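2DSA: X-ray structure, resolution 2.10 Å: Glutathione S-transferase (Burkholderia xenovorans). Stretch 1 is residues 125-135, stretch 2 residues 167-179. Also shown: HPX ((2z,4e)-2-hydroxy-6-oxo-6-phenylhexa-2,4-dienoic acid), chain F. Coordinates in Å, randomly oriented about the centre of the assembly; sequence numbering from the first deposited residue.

Stretch 1 (125-135) VRQSLNTRLGQ
Stretch 2 167-179: YVNIDLSPWPSLQ

Stretch 1 is a continuous piece of helix, 125-135, running on at both ends; stretch 2 is loop and turn through Trp175, then helix from Pro176, and its loop runs in the same direction as stretch 1, with Ile170 CA 8.4 Å from Arg126 CA and Trp175 CA 7.1 Å from Gly134 CA. Together they bury 446 Å², mostly through residues spaced three or four apart on the helix.

Tyr167 (chi1 m) stays clear of the helix and lays one ring face against the ligand, its CD1 3.6 Å from HPX CB4. Val168 (phi/psi -116/21) offers its carbonyl to the guanidinium of Arg126, whose CA-to-CB bond points sideways and whose m,t,t chain with chi4 -90° carries the guanidinium to stretch 2. Arg126 NH2 donates to Val168 O at 2.8 Å, and Arg126 NH1 adds a weak bond to Val168 O at 3.2 Å, so one backbone oxygen lies near the guanidinium plane and engages both terminal nitrogens. Asn169 turns the chain with positive phi (61/32).

Ile170 (-89/119, m,t) then points toward the helix, where its CD1 meets Leu129 CD1 (m,t) at 4.0 Å. Leu172 (m,t) starts sideways, yet its CD2 reaches Leu133 CD1 at 4.0 Å. It also opens a type I turn, closed by Trp175 N to Leu172 O at 2.9 Å; Asp171, just before the turn, accepts at OD2 a 2.6 Å hydrogen bond from Ser173 OG.

The turn delivers Trp175 (-123/72, chi1 m, chi2 -71°), the N-cap residue; its CA-to-CB bond points toward stretch 1, and the indole lies against that helix. Leu133 (m,t) covers a face: its CB sits 4.1 Å from the centroid of the Trp175 six-membered ring, 6° off the normal, a CH-pi contact. Gly134, with no side chain, lets Trp175 NE1 come within 3.6 Å of its CA, while Asn130 ND2 makes a van der Waals contact with Trp175 CZ2 at 3.5 Å. In the new helix, Leu178 (m,t) finishes the apolar patch, its CD1 4.2 Å from Leu133 CB.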

# COMPACT_ATOMS: atom_id res chain seq x y z
N VAL A 125 9.71 -14.62 -5.95
CA VAL A 125 8.43 -14.19 -5.40
C VAL A 125 7.80 -15.27 -4.50
O VAL A 125 7.26 -14.94 -3.44
CB VAL A 125 7.50 -13.73 -6.56
CG1 VAL A 125 6.19 -14.50 -6.60
CG2 VAL A 125 7.31 -12.23 -6.52
N ARG A 126 7.91 -16.53 -4.89
CA ARG A 126 7.42 -17.65 -4.07
C ARG A 126 8.16 -17.74 -2.74
O ARG A 126 7.58 -18.12 -1.73
CB ARG A 126 7.51 -18.98 -4.83
CG ARG A 126 6.35 -19.19 -5.80
CD ARG A 126 6.49 -20.49 -6.59
NE ARG A 126 5.48 -20.57 -7.66
CZ ARG A 126 4.27 -21.11 -7.51
NH1 ARG A 126 3.90 -21.63 -6.35
NH2 ARG A 126 3.44 -21.13 -8.54
N GLN A 127 9.43 -17.35 -2.76
CA GLN A 127 10.28 -17.36 -1.57
C GLN A 127 9.94 -16.20 -0.64
O GLN A 127 9.88 -16.38 0.60
CB GLN A 127 11.76 -17.30 -1.98
CG GLN A 127 12.68 -18.18 -1.13
CD GLN A 127 12.12 -19.59 -0.92
OE1 GLN A 127 11.92 -20.02 0.23
NE2 GLN A 127 11.86 -20.31 -2.02
N SER A 128 9.73 -15.02 -1.23
CA SER A 128 9.26 -13.82 -0.51
C SER A 128 7.96 -14.13 0.20
O SER A 128 7.80 -13.83 1.38
CB SER A 128 9.05 -12.63 -1.46
OG SER A 128 10.22 -12.33 -2.20
N LEU A 129 7.03 -14.75 -0.53
CA LEU A 129 5.72 -15.12 0.00
C LEU A 129 5.79 -16.14 1.13
O LEU A 129 5.05 -16.03 2.11
CB LEU A 129 4.81 -15.64 -1.11
CG LEU A 129 4.11 -14.56 -1.95
CD1 LEU A 129 3.46 -15.21 -3.16
CD2 LEU A 129 3.08 -13.79 -1.10
N ASN A 130 6.66 -17.14 0.98
CA ASN A 130 6.87 -18.13 2.03
C ASN A 130 7.19 -17.46 3.35
O ASN A 130 6.67 -17.85 4.40
CB ASN A 130 8.00 -19.09 1.64
CG ASN A 130 8.16 -20.23 2.63
OD1 ASN A 130 9.00 -20.16 3.55
ND2 ASN A 130 7.36 -21.28 2.46
N THR A 131 8.05 -16.44 3.30
CA THR A 131 8.48 -15.71 4.51
C THR A 131 7.34 -14.84 5.04
O THR A 131 7.02 -14.88 6.23
CB THR A 131 9.69 -14.80 4.22
OG1 THR A 131 10.74 -15.57 3.63
CG2 THR A 131 10.19 -14.15 5.50
N ARG A 132 6.74 -14.08 4.13
CA ARG A 132 5.73 -13.10 4.46
C ARG A 132 4.47 -13.78 5.01
O ARG A 132 3.96 -13.36 6.05
CB ARG A 132 5.48 -12.22 3.22
CG ARG A 132 5.64 -10.72 3.46
CD ARG A 132 7.00 -10.10 3.12
NE ARG A 132 7.90 -10.16 4.26
CZ ARG A 132 9.10 -9.58 4.35
NH1 ARG A 132 9.58 -8.82 3.37
NH2 ARG A 132 9.81 -9.77 5.44
N LEU A 133 4.02 -14.85 4.35
CA LEU A 133 2.92 -15.70 4.87
C LEU A 133 3.21 -16.35 6.24
O LEU A 133 2.29 -16.61 7.01
CB LEU A 133 2.54 -16.80 3.88
CG LEU A 133 1.95 -16.46 2.51
CD1 LEU A 133 1.85 -17.75 1.69
CD2 LEU A 133 0.59 -15.73 2.59
N GLY A 134 4.48 -16.62 6.52
CA GLY A 134 4.90 -17.06 7.85
C GLY A 134 4.60 -15.99 8.89
O GLY A 134 4.05 -16.29 9.96
N GLN A 135 4.94 -14.74 8.58
CA GLN A 135 4.67 -13.64 9.51
C GLN A 135 3.17 -13.50 9.82
O GLN A 135 2.79 -13.26 10.97
CB GLN A 135 5.25 -12.33 8.97
CG GLN A 135 5.08 -11.14 9.92
CD GLN A 135 5.51 -9.82 9.31
OE1 GLN A 135 6.04 -9.78 8.18
NE2 GLN A 135 5.27 -8.73 10.03
N TYR A 167 -5.02 -21.26 -7.13
CA TYR A 167 -4.89 -21.03 -8.57
C TYR A 167 -3.46 -20.95 -9.08
O TYR A 167 -3.19 -21.19 -10.26
CB TYR A 167 -5.69 -19.80 -8.97
CG TYR A 167 -7.15 -19.97 -8.64
CD1 TYR A 167 -7.72 -19.33 -7.54
CD2 TYR A 167 -7.96 -20.81 -9.42
CE1 TYR A 167 -9.08 -19.50 -7.24
CE2 TYR A 167 -9.31 -20.98 -9.12
CZ TYR A 167 -9.87 -20.32 -8.04
OH TYR A 167 -11.21 -20.50 -7.75
N VAL A 168 -2.54 -20.63 -8.17
CA VAL A 168 -1.11 -20.56 -8.48
C VAL A 168 -0.32 -21.62 -7.71
O VAL A 168 0.89 -21.50 -7.52
CB VAL A 168 -0.52 -19.14 -8.23
CG1 VAL A 168 -0.99 -18.16 -9.29
CG2 VAL A 168 -0.85 -18.64 -6.82
N ASN A 169 -1.03 -22.66 -7.26
CA ASN A 169 -0.44 -23.86 -6.63
C ASN A 169 0.36 -23.61 -5.35
O ASN A 169 1.32 -24.33 -5.07
CB ASN A 169 0.40 -24.68 -7.65
CG ASN A 169 -0.38 -25.02 -8.91
OD1 ASN A 169 -1.38 -25.74 -8.87
ND2 ASN A 169 0.07 -24.48 -10.05
N ILE A 170 -0.05 -22.61 -4.57
CA ILE A 170 0.56 -22.36 -3.25
C ILE A 170 -0.14 -23.15 -2.16
O ILE A 170 -1.36 -23.01 -1.92
CB ILE A 170 0.64 -20.85 -2.89
CG1 ILE A 170 1.59 -20.13 -3.85
CG2 ILE A 170 1.12 -20.66 -1.44
CD1 ILE A 170 1.43 -18.63 -3.91
N ASP A 171 0.63 -24.02 -1.52
CA ASP A 171 0.15 -24.85 -0.45
C ASP A 171 0.22 -24.05 0.84
O ASP A 171 1.26 -23.50 1.18
CB ASP A 171 1.01 -26.11 -0.34
CG ASP A 171 0.37 -27.19 0.51
OD1 ASP A 171 1.08 -28.15 0.87
OD2 ASP A 171 -0.85 -27.10 0.81
N LEU A 172 -0.91 -23.97 1.54
CA LEU A 172 -0.99 -23.26 2.82
C LEU A 172 -0.90 -24.24 4.01
O LEU A 172 -1.08 -23.84 5.16
CB LEU A 172 -2.26 -22.41 2.89
CG LEU A 172 -2.43 -21.28 1.86
CD1 LEU A 172 -3.73 -20.56 2.12
CD2 LEU A 172 -1.26 -20.30 1.85
N SER A 173 -0.60 -25.50 3.69
CA SER A 173 -0.44 -26.58 4.68
C SER A 173 0.56 -26.31 5.82
O SER A 173 0.31 -26.70 6.95
CB SER A 173 -0.09 -27.90 3.98
OG SER A 173 -1.15 -28.33 3.13
N PRO A 174 1.70 -25.63 5.51
CA PRO A 174 2.64 -25.25 6.56
C PRO A 174 2.07 -24.20 7.52
O PRO A 174 2.62 -23.98 8.60
CB PRO A 174 3.80 -24.62 5.77
CG PRO A 174 3.62 -25.06 4.38
CD PRO A 174 2.17 -25.19 4.19
N TRP A 175 0.96 -23.56 7.14
CA TRP A 175 0.35 -22.50 7.94
C TRP A 175 -1.11 -22.79 8.29
O TRP A 175 -2.01 -22.15 7.76
CB TRP A 175 0.45 -21.17 7.21
CG TRP A 175 1.85 -20.87 6.75
CD1 TRP A 175 2.92 -20.54 7.54
CD2 TRP A 175 2.33 -20.90 5.41
NE1 TRP A 175 4.03 -20.35 6.76
CE2 TRP A 175 3.70 -20.56 5.45
CE3 TRP A 175 1.73 -21.18 4.17
CZ2 TRP A 175 4.49 -20.49 4.30
CZ3 TRP A 175 2.52 -21.11 3.02
CH2 TRP A 175 3.89 -20.76 3.10
N PRO A 176 -1.33 -23.75 9.20
CA PRO A 176 -2.66 -24.09 9.67
C PRO A 176 -3.48 -22.92 10.22
O PRO A 176 -4.70 -22.93 10.09
CB PRO A 176 -2.40 -25.13 10.78
CG PRO A 176 -0.94 -25.14 11.01
CD PRO A 176 -0.30 -24.62 9.81
N SER A 177 -2.84 -21.91 10.81
CA SER A 177 -3.57 -20.72 11.30
C SER A 177 -4.19 -19.87 10.16
O SER A 177 -5.21 -19.19 10.37
CB SER A 177 -2.69 -19.86 12.22
OG SER A 177 -1.69 -19.19 11.47
N LEU A 178 -3.60 -19.94 8.97
CA LEU A 178 -4.13 -19.27 7.77
C LEU A 178 -5.34 -19.99 7.18
O LEU A 178 -6.29 -19.34 6.72
CB LEU A 178 -3.04 -19.08 6.70
CG LEU A 178 -1.83 -18.22 7.08
CD1 LEU A 178 -0.87 -18.10 5.91
CD2 LEU A 178 -2.27 -16.83 7.56
N GLN A 179 -5.29 -21.32 7.16
CA GLN A 179 -6.44 -22.14 6.77
C GLN A 179 -7.60 -21.99 7.75
O GLN A 179 -8.76 -21.95 7.35
CB GLN A 179 -6.03 -23.61 6.66
CG GLN A 179 -5.06 -23.89 5.55
CD GLN A 179 -4.43 -25.26 5.66
OE1 GLN A 179 -4.12 -25.73 6.76
NE2 GLN A 179 -4.21 -25.90 4.51
CB3 HPX F . -9.45 -15.61 -10.19
CB4 HPX F . -8.69 -16.45 -9.39
CB5 HPX F . -7.42 -16.05 -8.96
CB6 HPX F . -6.93 -14.80 -9.33
CB1 HPX F . -7.70 -13.96 -10.13
CB2 HPX F . -8.96 -14.36 -10.56
CA6 HPX F . -7.18 -12.61 -10.54
OA4 HPX F . -7.64 -12.08 -11.54
CA5 HPX F . -6.11 -11.93 -9.78
CA4 HPX F . -5.17 -11.31 -10.47
CA3 HPX F . -4.08 -10.58 -9.81
CA2 HPX F . -3.32 -9.71 -10.49
OA3 HPX F . -3.47 -9.44 -11.78
CA1 HPX F . -2.27 -9.01 -9.78
OA2 HPX F . -1.71 -8.04 -10.33
OA1 HPX F . -1.98 -9.40 -8.63